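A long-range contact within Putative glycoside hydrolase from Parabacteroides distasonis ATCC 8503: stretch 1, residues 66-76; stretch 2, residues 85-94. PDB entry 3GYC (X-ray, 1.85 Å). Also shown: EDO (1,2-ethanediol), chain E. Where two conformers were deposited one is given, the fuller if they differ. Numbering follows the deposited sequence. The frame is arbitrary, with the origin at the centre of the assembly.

Stretch 1 (66-76) NPMKKWLLKEV
Stretch 2 (85-94) PDMNEVQVQP

Two short strands, centred on W71-L73 and N88-V90, run antiparallel, their directions 144° apart and their axes approaching to 4.6 Å. The register pairs W71 with V90, L72 with E89 and L73 with N88, at CA-CA distances of 5.2, 4.5 and 5.4 Å. The alternation is that of antiparallel sheet: wide, hydrogen-bonded pairs flank a narrow one. W71 N donates to V90 O (2.7 Å) and V90 N to W71 O (2.8 Å); L73 N donates to N88 O (2.7 Å, nearly straight at 172°) and N88 N to L73 O (3.2 Å). Between these rings the alpha carbons crowd the carbonyls, with E89 CA 3.1 Å from W71 O and L72 CA 3.4 Å from N88 O, as CA-H...O contacts. Extended backbone, with phi/psi near -93/137 at W71 and -133/152 at V90, makes this ladder possible.

The face bearing W71, L73, N88 and V90 contains the buried hydrophobic side chains. V90 (chi1 -58°, m) is a compact, branched wedge: its CG2 lies 3.8 Å from L73 CD1 and 4.3 Å from W71 CB, so one methyl fills the hollow between two larger neighbours. L73 is m,t; W71 is m with chi2 89°, and its indole runs back along its own stretch, where NE1 makes a weak bond to N66 O (3.3 Å). N88 (t, chi2 3°) begins on this face, but its end leads away from stretch 1; its OD1 accepts from E89 N (2.8 Å) and from O2 of the ethanediol (2.6 Å), probably a crystallisation additive.

The face of L72 and E89 is more open. L72 (t,p) sets CD1 3.9 Å from E89 CG, covering the aliphatic part of a side chain whose carboxylate can remain in solvent, and CD2 4.3 Å from CE of selenomethionine M87 (m,t,m), a flexible chain that lies easily along a leucine.

Before the first strand, a type I turn from N66 to K69, closed by K69 N to N66 O (3.2 Å), puts P67 (phi -59°) at a position where proline's fixed phi fits. Q93 N donates to P67 O (3.2 Å). In the gap between P67 and V92, water 1 accepts from V92 N (3.0 Å) and lies 2.7 Å from P67 O and 2.8 Å from K69 O, filling the space where V92 N, 4.0 Å from P67 O, has no direct partner across the stretches. Q91 (t,t) extends past M68, its CD 3.2 Å from M68 O, and carries its amide on toward Q93, where NE2 donates to Q93 O (2.8 Å). Selenomethionine M68 (m,t,m) rests CG 3.5 Å from that same Q93 O. A cis peptide precedes P94.

At the other end E75 (p,m) points toward stretch 2, with CB 3.8 Å from P85 C and OE1 3.5 Å from D86 C. E75 OE1 also lies 3.8 Å from D86 OD1, a like-charged approach, while D86 OD1 accepts from M87 N (2.8 Å). Water 2 bridges D86 O (2.8 Å) and, weakly, L73 O (2.9 Å).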

# COMPACT_ATOMS: atom_id res chain seq x y z
N ASN A 66 -4.32 23.54 -3.64
CA ASN A 66 -4.35 24.11 -4.99
C ASN A 66 -4.17 23.00 -6.03
O ASN A 66 -3.05 22.62 -6.35
CB ASN A 66 -3.28 25.20 -5.14
CG ASN A 66 -3.43 25.98 -6.43
OD1 ASN A 66 -4.10 25.53 -7.38
ND2 ASN A 66 -2.81 27.14 -6.48
N PRO A 67 -5.30 22.50 -6.59
CA PRO A 67 -5.24 21.33 -7.46
C PRO A 67 -4.39 21.45 -8.71
O PRO A 67 -3.76 20.45 -9.11
CB PRO A 67 -6.70 21.07 -7.84
CG PRO A 67 -7.50 22.17 -7.25
CD PRO A 67 -6.61 23.17 -6.63
N MSE A 68 -4.27 22.65 -9.27
CA MSE A 68 -3.51 22.77 -10.49
C MSE A 68 -2.15 23.41 -10.33
O MSE A 68 -1.45 23.57 -11.31
CB MSE A 68 -4.35 23.41 -11.58
CG MSE A 68 -5.61 22.59 -11.86
SE MSE A 68 -6.43 23.33 -13.43
CE MSE A 68 -6.25 25.25 -13.07
N LYS A 69 -1.76 23.65 -9.09
CA LYS A 69 -0.44 24.19 -8.80
C LYS A 69 0.69 23.20 -9.16
O LYS A 69 0.55 22.00 -9.01
CB LYS A 69 -0.36 24.56 -7.31
CG LYS A 69 1.03 24.86 -6.82
CD LYS A 69 1.09 25.40 -5.42
CE LYS A 69 2.54 25.50 -4.98
NZ LYS A 69 2.70 26.60 -4.04
N LYS A 70 1.82 23.71 -9.65
CA LYS A 70 2.97 22.83 -9.85
C LYS A 70 3.72 22.89 -8.52
O LYS A 70 4.28 23.94 -8.16
CB LYS A 70 3.87 23.28 -11.02
CG LYS A 70 3.27 23.12 -12.46
CD LYS A 70 4.34 23.58 -13.53
N TRP A 71 3.70 21.79 -7.77
CA TRP A 71 4.34 21.69 -6.45
C TRP A 71 5.75 21.16 -6.47
O TRP A 71 6.01 20.18 -7.14
CB TRP A 71 3.56 20.74 -5.57
CG TRP A 71 2.12 21.13 -5.33
CD1 TRP A 71 1.04 20.79 -6.09
CD2 TRP A 71 1.63 21.91 -4.23
NE1 TRP A 71 -0.11 21.31 -5.52
CE2 TRP A 71 0.22 22.00 -4.39
CE3 TRP A 71 2.24 22.56 -3.13
CZ2 TRP A 71 -0.60 22.71 -3.47
CZ3 TRP A 71 1.44 23.24 -2.24
CH2 TRP A 71 0.03 23.31 -2.42
N LEU A 72 6.64 21.79 -5.68
CA LEU A 72 8.01 21.37 -5.50
C LEU A 72 8.08 20.46 -4.26
O LEU A 72 7.75 20.88 -3.15
CB LEU A 72 8.91 22.59 -5.33
CG LEU A 72 10.42 22.32 -5.29
CD1 LEU A 72 10.95 21.73 -6.59
CD2 LEU A 72 11.17 23.61 -4.95
N LEU A 73 8.44 19.19 -4.47
CA LEU A 73 8.48 18.20 -3.39
C LEU A 73 9.90 17.92 -2.95
O LEU A 73 10.80 17.88 -3.79
CB LEU A 73 7.82 16.89 -3.82
CG LEU A 73 6.40 16.96 -4.38
CD1 LEU A 73 5.92 15.60 -4.74
CD2 LEU A 73 5.40 17.68 -3.44
N LYS A 74 10.11 17.75 -1.64
CA LYS A 74 11.42 17.37 -1.09
C LYS A 74 11.49 15.87 -1.08
O LYS A 74 10.48 15.23 -0.83
CB LYS A 74 11.60 17.89 0.32
CG LYS A 74 11.47 19.39 0.39
CD LYS A 74 11.77 19.98 1.79
CE LYS A 74 10.64 19.82 2.76
NZ LYS A 74 10.90 20.70 3.95
N GLU A 75 12.64 15.28 -1.34
CA GLU A 75 12.71 13.81 -1.40
C GLU A 75 12.59 13.16 -0.01
O GLU A 75 12.96 13.76 1.02
CB GLU A 75 13.99 13.32 -2.14
CG GLU A 75 15.34 13.49 -1.40
CD GLU A 75 15.94 14.90 -1.43
OE1 GLU A 75 15.31 15.86 -1.97
OE2 GLU A 75 17.08 15.05 -0.92
N VAL A 76 12.02 11.97 0.01
CA VAL A 76 11.94 11.17 1.22
C VAL A 76 13.27 10.44 1.45
O VAL A 76 13.74 10.28 2.58
CB VAL A 76 10.82 10.10 1.13
CG1 VAL A 76 10.54 9.56 2.53
CG2 VAL A 76 9.54 10.68 0.52
N PRO A 85 14.36 10.65 -6.02
CA PRO A 85 15.57 10.60 -5.23
C PRO A 85 16.14 11.98 -4.95
O PRO A 85 17.21 12.08 -4.39
CB PRO A 85 16.55 9.84 -6.13
CG PRO A 85 16.17 10.31 -7.53
CD PRO A 85 14.64 10.38 -7.45
N ASP A 86 15.42 13.02 -5.38
CA ASP A 86 15.87 14.40 -5.20
C ASP A 86 14.61 15.28 -5.38
O ASP A 86 13.51 14.76 -5.54
CB ASP A 86 16.98 14.73 -6.23
CG ASP A 86 17.93 15.85 -5.78
OD1 ASP A 86 17.56 16.71 -4.93
OD2 ASP A 86 19.05 15.91 -6.32
N MSE A 87 14.78 16.60 -5.35
CA MSE A 87 13.62 17.48 -5.50
C MSE A 87 12.94 17.22 -6.84
O MSE A 87 13.58 16.83 -7.84
CB MSE A 87 14.02 18.94 -5.36
CG MSE A 87 14.76 19.21 -4.06
SE MSE A 87 14.62 21.04 -3.50
CE MSE A 87 15.08 21.94 -5.20
N ASN A 88 11.63 17.39 -6.85
CA ASN A 88 10.87 17.13 -8.06
C ASN A 88 9.62 18.01 -8.03
O ASN A 88 9.27 18.58 -6.98
CB ASN A 88 10.51 15.64 -8.12
CG ASN A 88 10.11 15.19 -9.51
OD1 ASN A 88 10.14 15.96 -10.50
ND2 ASN A 88 9.83 13.89 -9.63
N GLU A 89 9.01 18.20 -9.19
CA GLU A 89 7.83 19.04 -9.32
C GLU A 89 6.71 18.24 -9.85
O GLU A 89 6.89 17.52 -10.82
CB GLU A 89 8.05 20.16 -10.33
CG GLU A 89 8.97 21.25 -9.89
CD GLU A 89 9.00 22.41 -10.92
OE1 GLU A 89 7.96 22.60 -11.64
OE2 GLU A 89 10.02 23.16 -10.96
N VAL A 90 5.54 18.33 -9.24
CA VAL A 90 4.36 17.65 -9.74
C VAL A 90 3.14 18.56 -9.78
O VAL A 90 3.05 19.54 -9.01
CB VAL A 90 3.99 16.42 -8.88
CG1 VAL A 90 5.17 15.41 -8.84
CG2 VAL A 90 3.52 16.84 -7.48
N GLN A 91 2.23 18.25 -10.71
CA GLN A 91 0.93 18.91 -10.81
C GLN A 91 -0.08 17.75 -10.71
O GLN A 91 -0.14 16.85 -11.58
CB GLN A 91 0.76 19.74 -12.08
CG GLN A 91 -0.55 20.46 -12.10
CD GLN A 91 -0.87 21.15 -13.39
OE1 GLN A 91 -0.02 21.77 -14.03
NE2 GLN A 91 -2.13 21.14 -13.74
N VAL A 92 -0.87 17.76 -9.64
CA VAL A 92 -1.71 16.59 -9.31
C VAL A 92 -2.96 16.46 -10.16
O VAL A 92 -3.28 15.37 -10.59
CB VAL A 92 -2.00 16.50 -7.81
CG1 VAL A 92 -2.71 15.22 -7.45
CG2 VAL A 92 -0.70 16.58 -7.00
N GLN A 93 -3.66 17.56 -10.42
CA GLN A 93 -4.81 17.54 -11.32
C GLN A 93 -4.50 18.44 -12.50
O GLN A 93 -3.91 19.52 -12.31
CB GLN A 93 -6.09 18.00 -10.62
CG GLN A 93 -6.69 17.06 -9.61
CD GLN A 93 -7.34 15.81 -10.23
OE1 GLN A 93 -7.02 15.43 -11.37
NE2 GLN A 93 -8.24 15.19 -9.48
N PRO A 94 -4.96 18.06 -13.70
CA PRO A 94 -5.80 16.89 -14.06
C PRO A 94 -5.10 15.53 -14.19
O PRO A 94 -5.74 14.56 -14.59
CB PRO A 94 -6.42 17.32 -15.41
CG PRO A 94 -5.34 18.19 -16.03
CD PRO A 94 -4.75 18.97 -14.86
C1 EDO E . 8.50 13.89 -13.18
O1 EDO E . 7.59 14.84 -12.56
C2 EDO E . 9.72 14.57 -13.77
O2 EDO E . 10.72 14.95 -12.80
O HOH W 1 -1.28 20.19 -8.01
O HOH W 2 11.05 14.99 -4.29